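Local coordinates for protein nitroalkane oxidase (Podospora anserina, PDB 3MKH) that oxidises nitroalkanes to aldehydes or ketones with FAD and molecular oxygen, releasing nitrite and hydrogen peroxide, by way of a carbanion formed by substrate deprotonation, at residues Glu83-Val88 with Thr95-Gly100; Thr153-Glu158 with Met207-Thr212. All blocks are in the same frame, centred on the assembly; numbering follows the deposited sequence.

Contact 1 joins two consecutive helices near the centre of the folded chain, its centre about 8 Å from the chain centre, whereas contact 2 lies within the beta domain, about 23 Å out. Their centres are about 29 Å apart and their nearest atoms about 11 Å, so they do not touch, and in sequence both segments of contact 1 precede those of contact 2. Contact 1 lies close to the cofactor: the side chain of Tyr86 is about 7 Å from FAD and about 5 Å from that of the FAD-binding Phe398. In contact 2 the side chain of Ile209 stays about 10 Å from that of Val133, another FAD-binding residue.

Contact 1: Glu83-Val88 with Thr95-Gly100; sequences EECYSV and TIFATG
Phe97 reaches from its helix toward Cys85 and Tyr86, and its ring spans most of the gap between backbones whose closest CA atoms, those of Cys85 and Phe97, are 10.0 Å apart. The ring leads with its edge. Its far end meets the base of the cysteine, with Phe97 CZ 3.7 Å from Cys85 CB, and the sulfur lies alongside, Cys85 SG being 3.9 Å from Phe97 CZ. The line from the sulfur to the ring centre stands 75° off the ring normal, so this sulfur-aromatic contact is made at the rim of the ring. With chi1 at -59°, CG of Phe97 is anti to its carbonyl carbon, which carries the ring across the gap. Cysteine suits this place because it is short and apolar enough to accept a ring end close to the helix backbone; Leu26 of helix 9-33 packs on it as well.

Helices 75-88 and 90-109 follow closely on one another in sequence and run roughly antiparallel here, forming a helical hairpin in the N-terminal region of the acyl-CoA dehydrogenase fold.

The tyrosine side is looser. Tyr86 CD1 and Phe97 CE2 are 4.1 Å apart, each near the plane of the other ring, so the two aromatics meet edge to edge without stacking as their side chains pass in opposite directions. Phe97 remains partly exposed; its wide, flat ring suits the place because it can bridge the gap and touch both partners with one edge. Tyr86 is buried, packed against Met280 and Leu284 of helix 262-298, and its hydroxyl finds a hydrogen-bond partner in His235 NE2. On the flank turned from Phe97, Glu83 forms salt bridges with Arg286 and Arg328, and Glu83 OE1 is hydrogen-bonded to the hydroxyl of Tyr426 of the second subunit.

Contact 2: Thr153-Glu158 with Met207-Thr212; sequences TTARLE and MIILVT. With SO4 (sulfate ion), chain G.
Ala155 and Met207 mark the nearest backbone approach of two strands that run across each other, their CA atoms 8.4 Å apart and no hydrogen bond between them. Both belong to the curled mixed sheet of the beta domain of the acyl-CoA dehydrogenase fold, where strand 184-191 pairs parallel with 154-158 and antiparallel with 206-212.

Three apolar side chains meet between them. Ala155 CB touches Ile209 CD1 at 3.7 Å, while Met207 SD lies farther from Ala155 CB, at 4.5 Å. Alanine keeps its strand close to the two longer side chains. In Ile209, CG1 is anti to the carbonyl carbon (chi1 -52°) and the chain runs on extended, which brings the terminal methyl forward. Trp162 and Val255 pack on Met207 and help enclose this apolar side.

Strand alternation puts Thr154 and Arg156 on the other face of the strand, where their polar groups meet each other and an anion. Arg156 NH1 gives Thr154 OG1 a weak hydrogen bond, 2.8 Å long but bent to 127°. A sulfate ion, probably from the crystallisation liquor, is held there with help from Arg190 NH1; Arg156 NH2 makes a weak hydrogen bond to its O4 at 3.4 Å, and sulfate O2, oblique to the guanidinium plane, lies 2.8 Å from Arg156 NH2 and 3.6 Å from Thr154 CG2.

Contact 1: Glu83-Val88 with Thr95-Gly100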
loop_
_atom_site.group_PDB
_atom_site.type_symbol
_atom_site.label_atom_id
_atom_site.label_comp_id
_atom_site.label_asym_id
_atom_site.label_seq_id
_atom_site.Cartn_x
_atom_site.Cartn_y
_atom_site.Cartn_z
ATOM N N GLU A 83 12.072 4.505 22.878
ATOM C CA GLU A 83 10.893 3.696 22.578
ATOM C C GLU A 83 9.936 3.700 23.772
ATOM O O GLU A 83 8.731 3.938 23.625
ATOM C CB GLU A 83 11.271 2.237 22.194
ATOM C CG GLU A 83 10.034 1.316 22.063
ATOM C CD GLU A 83 10.359 -0.187 21.967
ATOM O OE1 GLU A 83 11.528 -0.540 21.710
ATOM O OE2 GLU A 83 9.430 -1.015 22.157
ATOM N N GLU A 84 10.475 3.432 24.956
ATOM C CA GLU A 84 9.651 3.414 26.144
ATOM C C GLU A 84 8.989 4.786 26.385
ATOM O O GLU A 84 7.787 4.863 26.644
ATOM C CB GLU A 84 10.480 2.976 27.366
ATOM C CG GLU A 84 9.694 3.010 28.690
ATOM C CD GLU A 84 8.464 2.093 28.689
ATOM O OE1 GLU A 84 8.414 1.110 27.908
ATOM O OE2 GLU A 84 7.549 2.358 29.484
ATOM N N CYS A 85 9.767 5.864 26.303
ATOM C CA CYS A 85 9.211 7.194 26.566
ATOM C C CYS A 85 8.105 7.558 25.588
ATOM O O CYS A 85 7.056 8.070 25.996
ATOM C CB CYS A 85 10.298 8.271 26.565
ATOM S SG CYS A 85 11.409 8.123 27.954
ATOM N N TYR A 86 8.324 7.278 24.309
ATOM C CA TYR A 86 7.317 7.553 23.300
ATOM C C TYR A 86 6.070 6.683 23.401
ATOM O O TYR A 86 4.986 7.091 22.974
ATOM C CB TYR A 86 7.901 7.518 21.875
ATOM C CG TYR A 86 8.050 8.903 21.313
ATOM C CD1 TYR A 86 8.879 9.825 21.942
ATOM C CD2 TYR A 86 7.332 9.312 20.200
ATOM C CE1 TYR A 86 9.014 11.107 21.470
ATOM C CE2 TYR A 86 7.456 10.622 19.714
ATOM C CZ TYR A 86 8.306 11.500 20.362
ATOM O OH TYR A 86 8.470 12.789 19.918
ATOM N N SER A 87 6.206 5.494 23.972
ATOM C CA SER A 87 5.039 4.653 24.145
ATOM C C SER A 87 4.156 5.224 25.251
ATOM O O SER A 87 3.007 4.825 25.398
ATOM C CB SER A 87 5.444 3.209 24.483
ATOM O OG SER A 87 5.822 3.082 25.850
ATOM N N VAL A 88 4.699 6.156 26.025
ATOM C CA VAL A 88 3.996 6.671 27.197
ATOM C C VAL A 88 3.566 8.132 27.078
ATOM O O VAL A 88 2.407 8.450 27.288
ATOM C CB VAL A 88 4.835 6.506 28.492
ATOM C CG1 VAL A 88 4.168 7.235 29.656
ATOM C CG2 VAL A 88 5.026 5.023 28.826
ATOM N N THR A 95 10.742 17.235 24.312
ATOM C CA THR A 95 11.446 18.407 24.843
ATOM C C THR A 95 12.795 17.999 25.432
ATOM O O THR A 95 13.821 18.646 25.187
ATOM C CB THR A 95 10.590 19.151 25.872
ATOM O OG1 THR A 95 9.456 19.702 25.198
ATOM C CG2 THR A 95 11.368 20.291 26.521
ATOM N N ILE A 96 12.790 16.903 26.180
ATOM C CA ILE A 96 14.019 16.351 26.719
ATOM C C ILE A 96 14.956 15.868 25.623
ATOM O O ILE A 96 16.128 16.227 25.606
ATOM C CB ILE A 96 13.726 15.223 27.720
ATOM C CG1 ILE A 96 12.933 15.779 28.896
ATOM C CG2 ILE A 96 15.017 14.591 28.208
ATOM C CD1 ILE A 96 12.381 14.717 29.832
ATOM N N PHE A 97 14.456 15.051 24.706
ATOM C CA PHE A 97 15.308 14.539 23.631
ATOM C C PHE A 97 15.874 15.652 22.749
ATOM O O PHE A 97 16.985 15.542 22.219
ATOM C CB PHE A 97 14.544 13.514 22.777
ATOM C CG PHE A 97 14.037 12.338 23.563
ATOM C CD1 PHE A 97 14.705 11.924 24.710
ATOM C CD2 PHE A 97 12.904 11.646 23.164
ATOM C CE1 PHE A 97 14.253 10.841 25.447
ATOM C CE2 PHE A 97 12.444 10.564 23.886
ATOM C CZ PHE A 97 13.120 10.155 25.035
ATOM N N ALA A 98 15.109 16.728 22.589
ATOM C CA ALA A 98 15.545 17.847 21.747
ATOM C C ALA A 98 16.793 18.529 22.321
ATOM O O ALA A 98 17.642 19.020 21.575
ATOM C CB ALA A 98 14.406 18.860 21.585
ATOM N N THR A 99 16.915 18.554 23.639
ATOM C CA THR A 99 18.132 19.109 24.257
ATOM C C THR A 99 19.299 18.191 23.882
ATOM O O THR A 99 20.406 18.651 23.643
ATOM C CB THR A 99 18.002 19.222 25.786
ATOM O OG1 THR A 99 17.176 20.351 26.112
ATOM C CG2 THR A 99 19.371 19.382 26.466
ATOM N N GLY A 100 19.036 16.894 23.802
ATOM C CA GLY A 100 20.071 15.953 23.396
ATOM C C GLY A 100 20.524 16.196 21.967
ATOM O O GLY A 100 21.712 16.119 21.654
#

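Contact 2: Thr153-Glu158 with Met207-Thr212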
loop_
_atom_site.group_PDB
_atom_site.type_symbol
_atom_site.label_atom_id
_atom_site.label_comp_id
_atom_site.label_asym_id
_atom_site.label_seq_id
_atom_site.Cartn_x
_atom_site.Cartn_y
_atom_site.Cartn_z
ATOM N N THR A 153 19.662 32.457 7.305
ATOM C CA THR A 153 20.408 32.904 8.471
ATOM C C THR A 153 21.896 33.001 8.108
ATOM O O THR A 153 22.499 32.044 7.615
ATOM C CB THR A 153 20.204 31.966 9.690
ATOM O OG1 THR A 153 18.814 31.953 10.061
ATOM C CG2 THR A 153 21.031 32.436 10.883
ATOM N N THR A 154 22.478 34.167 8.352
ATOM C CA THR A 154 23.851 34.425 7.942
ATOM C C THR A 154 24.695 34.839 9.118
ATOM O O THR A 154 24.179 35.273 10.150
ATOM C CB THR A 154 23.931 35.569 6.914
ATOM O OG1 THR A 154 23.376 36.751 7.492
ATOM C CG2 THR A 154 23.170 35.225 5.659
ATOM N N ALA A 155 26.006 34.694 8.948
ATOM C CA ALA A 155 26.972 35.156 9.922
ATOM C C ALA A 155 28.103 35.867 9.170
ATOM O O ALA A 155 28.472 35.458 8.076
ATOM C CB ALA A 155 27.503 33.989 10.755
ATOM N N ARG A 156 28.607 36.955 9.747
ATOM C CA ARG A 156 29.700 37.729 9.158
ATOM C C ARG A 156 30.702 38.091 10.242
ATOM O O ARG A 156 30.317 38.546 11.326
ATOM C CB ARG A 156 29.163 39.022 8.540
ATOM C CG ARG A 156 28.246 38.823 7.356
ATOM C CD ARG A 156 27.516 40.119 7.018
ATOM N NE ARG A 156 26.512 39.934 5.967
ATOM C CZ ARG A 156 25.284 39.458 6.177
ATOM N NH1 ARG A 156 24.892 39.112 7.400
ATOM N NH2 ARG A 156 24.444 39.323 5.161
ATOM N N LEU A 157 31.988 37.895 9.959
ATOM C CA LEU A 157 33.029 38.283 10.899
ATOM C C LEU A 157 33.267 39.789 10.778
ATOM O O LEU A 157 33.610 40.279 9.714
ATOM C CB LEU A 157 34.320 37.510 10.620
ATOM C CG LEU A 157 35.552 37.769 11.494
ATOM C CD1 LEU A 157 35.275 37.441 12.947
ATOM C CD2 LEU A 157 36.722 36.942 10.989
ATOM N N GLU A 158 33.050 40.513 11.871
ATOM C CA GLU A 158 33.306 41.946 11.925
ATOM C C GLU A 158 34.304 42.174 13.033
ATOM O O GLU A 158 33.949 42.173 14.210
ATOM C CB GLU A 158 32.013 42.730 12.196
ATOM C CG GLU A 158 30.888 42.355 11.249
ATOM C CD GLU A 158 29.754 43.366 11.209
ATOM O OE1 GLU A 158 29.565 44.106 12.200
ATOM O OE2 GLU A 158 29.045 43.406 10.178
ATOM N N MET A 207 28.388 27.016 8.491
ATOM C CA MET A 207 29.007 27.018 9.809
ATOM C C MET A 207 28.017 26.579 10.873
ATOM O O MET A 207 26.813 26.596 10.651
ATOM C CB MET A 207 29.451 28.432 10.196
ATOM C CG MET A 207 30.289 29.191 9.194
ATOM S SD MET A 207 30.551 30.894 9.741
ATOM C CE MET A 207 31.546 30.650 11.200
ATOM N N ILE A 208 28.530 26.221 12.043
ATOM C CA ILE A 208 27.701 26.155 13.242
ATOM C C ILE A 208 28.314 27.078 14.294
ATOM O O ILE A 208 29.513 26.987 14.606
ATOM C CB ILE A 208 27.587 24.724 13.800
ATOM C CG1 ILE A 208 27.026 23.779 12.730
ATOM C CG2 ILE A 208 26.713 24.709 15.074
ATOM C CD1 ILE A 208 26.899 22.335 13.194
ATOM N N ILE A 209 27.504 27.990 14.818
ATOM C CA ILE A 209 27.981 28.931 15.836
ATOM C C ILE A 209 27.105 28.812 17.062
ATOM O O ILE A 209 25.878 28.819 16.949
ATOM C CB ILE A 209 27.938 30.394 15.324
ATOM C CG1 ILE A 209 28.668 30.496 13.982
ATOM C CG2 ILE A 209 28.529 31.352 16.344
ATOM C CD1 ILE A 209 28.816 31.913 13.474
ATOM N N LEU A 210 27.735 28.696 18.228
ATOM C CA LEU A 210 27.016 28.659 19.485
ATOM C C LEU A 210 26.446 30.027 19.826
ATOM O O LEU A 210 27.068 31.056 19.559
ATOM C CB LEU A 210 27.919 28.158 20.624
ATOM C CG LEU A 210 28.555 26.780 20.413
ATOM C CD1 LEU A 210 29.379 26.339 21.641
ATOM C CD2 LEU A 210 27.478 25.745 20.032
ATOM N N VAL A 211 25.249 30.021 20.404
ATOM C CA VAL A 211 24.636 31.218 20.967
ATOM C C VAL A 211 24.022 30.859 22.320
ATOM O O VAL A 211 23.112 30.025 22.403
ATOM C CB VAL A 211 23.529 31.796 20.049
ATOM C CG1 VAL A 211 22.834 32.988 20.727
ATOM C CG2 VAL A 211 24.111 32.207 18.705
ATOM N N THR A 212 24.515 31.493 23.380
ATOM C CA THR A 212 24.035 31.209 24.726
ATOM C C THR A 212 23.057 32.289 25.155
ATOM O O THR A 212 23.024 33.374 24.571
ATOM C CB THR A 212 25.189 31.150 25.760
ATOM O OG1 THR A 212 25.765 32.458 25.925
ATOM C CG2 THR A 212 26.263 30.177 25.310
HETATM S S SO4 G . 23.805 38.114 1.709
HETATM O O1 SO4 G . 22.721 38.841 1.050
HETATM O O2 SO4 G . 23.378 37.755 3.061
HETATM O O3 SO4 G . 24.091 36.903 0.945
HETATM O O4 SO4 G . 24.989 38.973 1.791
#